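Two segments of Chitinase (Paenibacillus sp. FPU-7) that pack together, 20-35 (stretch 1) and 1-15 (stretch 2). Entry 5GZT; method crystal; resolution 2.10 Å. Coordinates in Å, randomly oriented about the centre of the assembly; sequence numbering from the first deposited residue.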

# COMPACT_ATOMS: atom_id res chain seq x y z
N PRO B 20 -19.42 65.70 38.13
CA PRO B 20 -18.79 64.46 38.52
C PRO B 20 -17.59 64.58 39.49
O PRO B 20 -16.85 65.55 39.44
CB PRO B 20 -18.34 63.85 37.16
CG PRO B 20 -18.32 64.98 36.20
CD PRO B 20 -19.37 65.93 36.67
N VAL B 21 -17.45 63.58 40.34
CA VAL B 21 -16.19 63.27 40.97
C VAL B 21 -15.37 62.45 40.01
O VAL B 21 -15.87 61.45 39.46
CB VAL B 21 -16.35 62.35 42.22
CG1 VAL B 21 -14.99 61.97 42.79
CG2 VAL B 21 -17.20 63.03 43.27
N ARG B 22 -14.09 62.81 39.86
CA ARG B 22 -13.13 61.92 39.20
C ARG B 22 -12.50 61.00 40.26
O ARG B 22 -12.07 61.48 41.30
CB ARG B 22 -12.11 62.73 38.41
CG ARG B 22 -11.11 61.93 37.60
CD ARG B 22 -10.31 62.87 36.70
NE ARG B 22 -9.34 63.62 37.52
CZ ARG B 22 -8.06 63.28 37.72
NH1 ARG B 22 -7.52 62.20 37.15
NH2 ARG B 22 -7.31 64.04 38.50
N ILE B 23 -12.49 59.69 40.02
CA ILE B 23 -11.89 58.73 40.92
C ILE B 23 -10.82 58.03 40.16
O ILE B 23 -11.09 57.47 39.12
CB ILE B 23 -12.91 57.70 41.49
CG1 ILE B 23 -14.03 58.42 42.23
CG2 ILE B 23 -12.21 56.69 42.41
CD1 ILE B 23 -15.14 57.53 42.78
N VAL B 24 -9.60 58.04 40.69
CA VAL B 24 -8.49 57.50 40.00
C VAL B 24 -7.91 56.35 40.80
O VAL B 24 -8.00 56.35 42.02
CB VAL B 24 -7.40 58.57 39.74
CG1 VAL B 24 -6.40 58.05 38.72
CG2 VAL B 24 -8.03 59.85 39.23
N ALA B 25 -7.35 55.37 40.09
CA ALA B 25 -6.71 54.24 40.68
C ALA B 25 -5.30 54.15 40.09
O ALA B 25 -5.14 53.99 38.82
CB ALA B 25 -7.50 52.97 40.36
N LYS B 26 -4.29 54.24 41.00
CA LYS B 26 -2.87 54.32 40.63
C LYS B 26 -1.99 53.17 41.16
O LYS B 26 -2.07 52.76 42.32
CB LYS B 26 -2.29 55.68 41.03
CG LYS B 26 -1.24 56.22 40.06
CD LYS B 26 -0.27 57.20 40.72
CE LYS B 26 0.79 56.48 41.56
NZ LYS B 26 1.82 57.41 42.11
N GLY B 27 -1.15 52.64 40.29
CA GLY B 27 -0.20 51.61 40.65
C GLY B 27 -0.81 50.28 41.06
O GLY B 27 -1.50 49.64 40.27
N SER B 28 -0.50 49.84 42.28
CA SER B 28 -1.00 48.57 42.79
C SER B 28 -2.39 48.66 43.41
O SER B 28 -2.78 47.76 44.16
CB SER B 28 -0.01 47.96 43.78
OG SER B 28 0.96 47.28 43.02
N ALA B 29 -3.16 49.70 43.07
CA ALA B 29 -4.49 49.85 43.61
C ALA B 29 -5.44 48.74 43.13
O ALA B 29 -5.16 48.02 42.14
CB ALA B 29 -5.06 51.22 43.29
N LYS B 30 -6.56 48.66 43.86
CA LYS B 30 -7.44 47.50 43.98
C LYS B 30 -8.82 48.03 44.41
O LYS B 30 -8.96 48.62 45.50
CB LYS B 30 -6.87 46.60 45.10
CG LYS B 30 -6.45 45.18 44.75
CD LYS B 30 -7.66 44.25 44.65
CE LYS B 30 -8.09 44.07 43.21
NZ LYS B 30 -6.96 43.47 42.43
N VAL B 31 -9.83 47.89 43.55
CA VAL B 31 -11.15 48.44 43.89
C VAL B 31 -12.17 47.36 43.70
O VAL B 31 -12.06 46.53 42.77
CB VAL B 31 -11.55 49.70 43.08
CG1 VAL B 31 -12.63 50.50 43.82
CG2 VAL B 31 -10.34 50.59 42.81
N GLY B 32 -13.15 47.36 44.61
CA GLY B 32 -14.27 46.44 44.55
C GLY B 32 -15.24 46.92 43.51
O GLY B 32 -14.84 47.64 42.57
N GLU B 33 -16.50 46.53 43.68
CA GLU B 33 -17.57 46.89 42.77
C GLU B 33 -17.90 48.37 42.98
O GLU B 33 -18.23 48.76 44.11
CB GLU B 33 -18.84 46.01 43.01
CG GLU B 33 -20.12 46.46 42.26
CD GLU B 33 -21.34 45.54 42.44
OE1 GLU B 33 -21.12 44.32 42.47
OE2 GLU B 33 -22.50 46.02 42.53
N VAL B 34 -17.90 49.15 41.90
CA VAL B 34 -18.39 50.53 41.92
C VAL B 34 -19.89 50.63 41.56
O VAL B 34 -20.29 50.29 40.44
CB VAL B 34 -17.59 51.42 40.93
CG1 VAL B 34 -17.96 52.89 41.10
CG2 VAL B 34 -16.08 51.18 41.04
N ILE B 35 -20.71 51.16 42.46
CA ILE B 35 -22.13 51.28 42.24
C ILE B 35 -22.37 52.73 42.04
O ILE B 35 -22.09 53.52 42.95
CB ILE B 35 -22.99 50.82 43.49
CG1 ILE B 35 -22.93 49.32 43.70
CG2 ILE B 35 -24.44 51.24 43.34
CD1 ILE B 35 -21.69 48.89 44.44
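Stretch 2 (1-15) SVHMNDSVIGVVYVD

Stretch 2 lies alongside stretch 1 as a parallel partner, joined by a series of mainly backbone hydrogen bonds. In the first ladder Val-2 N donates to Arg-22 O (3.0 Å), Val-24 N to Val-2 O (2.8 Å) and Lys-26 N to Met-4 O (2.8 Å), all nearly straight; Met-4 N to Val-24 O (2.9 Å) is weak. Val-2 faces Ile-23 (CA to CA 4.8 Å) yet bonds to Arg-22 and Val-24; Met-4, opposite Ala-25, likewise bonds to Val-24 and Lys-26, as parallel strands require. Strands 2-5 and 21-27 run in the same direction, 22° apart, and their axes approach to 4.6 Å.

A type II' turn, Lys-26 to Ala-29, interrupts the ladder. Gly-27 suits it: its phi is positive, and a CB would clash with Asp-6 OD2, which accepts a weak bond from Ser-28 N (3.4 Å). Within the loops Ile-9 N donates to Lys-30 O (2.8 Å); at the second ladder, where Val-12 faces Val-34, the register has shifted by one. Val-12 N then bonds Glu-33 O (2.9 Å), and Ile-35 N bonds Val-12 O (2.8 Å).

Extended backbones alternate their side chains. Ile-23, Val-2 and Met-4 share one face, where the long, unbranched side chain of Met-4 brings CE to 3.5 Å from Ile-23 CG2. Branched valines fill space compactly: from the loop, Val-31 CG1 lies 3.4 Å from Val-12 CG2. In the second ladder, Ile-35 CG2 meets Tyr-13 CD1 at 3.5 Å.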

# COMPACT_ATOMS: atom_id res chain seq x y z
N SER B 1 -10.85 65.84 43.19
CA SER B 1 -10.65 64.44 42.73
C SER B 1 -10.06 63.52 43.79
O SER B 1 -9.30 63.94 44.66
CB SER B 1 -9.79 64.39 41.46
OG SER B 1 -10.47 65.04 40.39
N VAL B 2 -10.39 62.23 43.67
CA VAL B 2 -10.00 61.22 44.62
C VAL B 2 -9.05 60.24 43.97
O VAL B 2 -9.37 59.60 42.97
CB VAL B 2 -11.24 60.49 45.17
CG1 VAL B 2 -10.83 59.53 46.28
CG2 VAL B 2 -12.32 61.49 45.62
N HIS B 3 -7.86 60.14 44.55
CA HIS B 3 -6.80 59.29 44.04
C HIS B 3 -6.70 58.12 45.00
O HIS B 3 -6.78 58.29 46.22
CB HIS B 3 -5.48 60.08 43.93
CG HIS B 3 -5.58 61.29 43.07
ND1 HIS B 3 -5.05 61.33 41.80
CD2 HIS B 3 -6.18 62.49 43.29
CE1 HIS B 3 -5.32 62.52 41.27
NE2 HIS B 3 -6.01 63.24 42.14
N MET B 4 -6.57 56.92 44.44
CA MET B 4 -6.52 55.68 45.17
C MET B 4 -5.21 55.07 44.68
O MET B 4 -5.16 54.36 43.66
CB MET B 4 -7.76 54.80 44.87
CG MET B 4 -9.07 55.36 45.45
SD MET B 4 -10.57 54.42 45.02
CE MET B 4 -11.91 55.42 45.66
N ASN B 5 -4.15 55.46 45.40
CA ASN B 5 -2.78 55.09 45.06
C ASN B 5 -2.40 53.85 45.84
O ASN B 5 -2.78 53.73 47.00
CB ASN B 5 -1.82 56.23 45.36
CG ASN B 5 -1.92 57.35 44.36
OD1 ASN B 5 -0.91 57.85 43.88
ND2 ASN B 5 -3.14 57.73 44.01
N ASP B 6 -1.69 52.93 45.17
CA ASP B 6 -1.40 51.54 45.64
C ASP B 6 -2.25 51.09 46.84
O ASP B 6 -1.73 50.49 47.77
CB ASP B 6 0.11 51.35 45.94
CG ASP B 6 1.00 52.17 45.02
OD1 ASP B 6 0.91 53.41 45.17
OD2 ASP B 6 1.75 51.62 44.17
N SER B 7 -3.56 51.37 46.79
CA SER B 7 -4.49 51.20 47.93
C SER B 7 -5.29 49.92 47.75
O SER B 7 -5.11 49.17 46.77
CB SER B 7 -5.49 52.38 48.03
OG SER B 7 -5.09 53.36 48.95
N VAL B 8 -6.17 49.65 48.72
CA VAL B 8 -7.19 48.62 48.60
C VAL B 8 -8.50 49.26 49.04
O VAL B 8 -8.59 49.85 50.13
CB VAL B 8 -6.83 47.36 49.43
CG1 VAL B 8 -8.06 46.48 49.69
CG2 VAL B 8 -5.72 46.56 48.72
N ILE B 9 -9.47 49.20 48.14
CA ILE B 9 -10.84 49.58 48.44
C ILE B 9 -11.77 48.41 48.10
O ILE B 9 -11.42 47.54 47.26
CB ILE B 9 -11.24 50.89 47.70
CG1 ILE B 9 -10.22 52.01 48.01
CG2 ILE B 9 -12.66 51.31 48.08
CD1 ILE B 9 -9.02 52.02 47.08
N GLY B 10 -12.90 48.34 48.80
CA GLY B 10 -13.90 47.32 48.56
C GLY B 10 -14.97 47.92 47.69
O GLY B 10 -14.68 48.68 46.73
N VAL B 11 -16.20 47.59 48.03
CA VAL B 11 -17.35 48.15 47.35
C VAL B 11 -17.28 49.68 47.50
O VAL B 11 -16.86 50.17 48.54
CB VAL B 11 -18.68 47.57 47.91
CG1 VAL B 11 -19.91 48.39 47.48
CG2 VAL B 11 -18.80 46.11 47.53
N VAL B 12 -17.69 50.39 46.44
CA VAL B 12 -17.70 51.85 46.38
C VAL B 12 -19.08 52.29 45.92
O VAL B 12 -19.58 51.77 44.94
CB VAL B 12 -16.68 52.38 45.33
CG1 VAL B 12 -16.64 53.91 45.32
CG2 VAL B 12 -15.30 51.77 45.53
N TYR B 13 -19.70 53.24 46.60
CA TYR B 13 -21.01 53.77 46.21
C TYR B 13 -20.87 55.27 45.90
O TYR B 13 -20.35 56.02 46.72
CB TYR B 13 -22.05 53.54 47.32
CG TYR B 13 -23.45 54.03 47.00
CD1 TYR B 13 -24.34 53.24 46.25
CD2 TYR B 13 -23.91 55.26 47.48
CE1 TYR B 13 -25.63 53.68 45.96
CE2 TYR B 13 -25.21 55.71 47.21
CZ TYR B 13 -26.06 54.92 46.45
OH TYR B 13 -27.33 55.39 46.17
N VAL B 14 -21.36 55.71 44.75
CA VAL B 14 -21.18 57.07 44.33
C VAL B 14 -22.56 57.67 44.20
O VAL B 14 -23.33 57.25 43.35
CB VAL B 14 -20.40 57.14 42.98
CG1 VAL B 14 -20.29 58.59 42.46
CG2 VAL B 14 -19.03 56.50 43.12
N ASP B 15 -22.88 58.63 45.06
CA ASP B 15 -24.10 59.46 44.91
C ASP B 15 -23.75 60.94 44.81
O ASP B 15 -24.54 61.81 45.22
CB ASP B 15 -25.10 59.22 46.04
CG ASP B 15 -24.51 59.44 47.44
OD1 ASP B 15 -23.26 59.61 47.58
OD2 ASP B 15 -25.30 59.41 48.41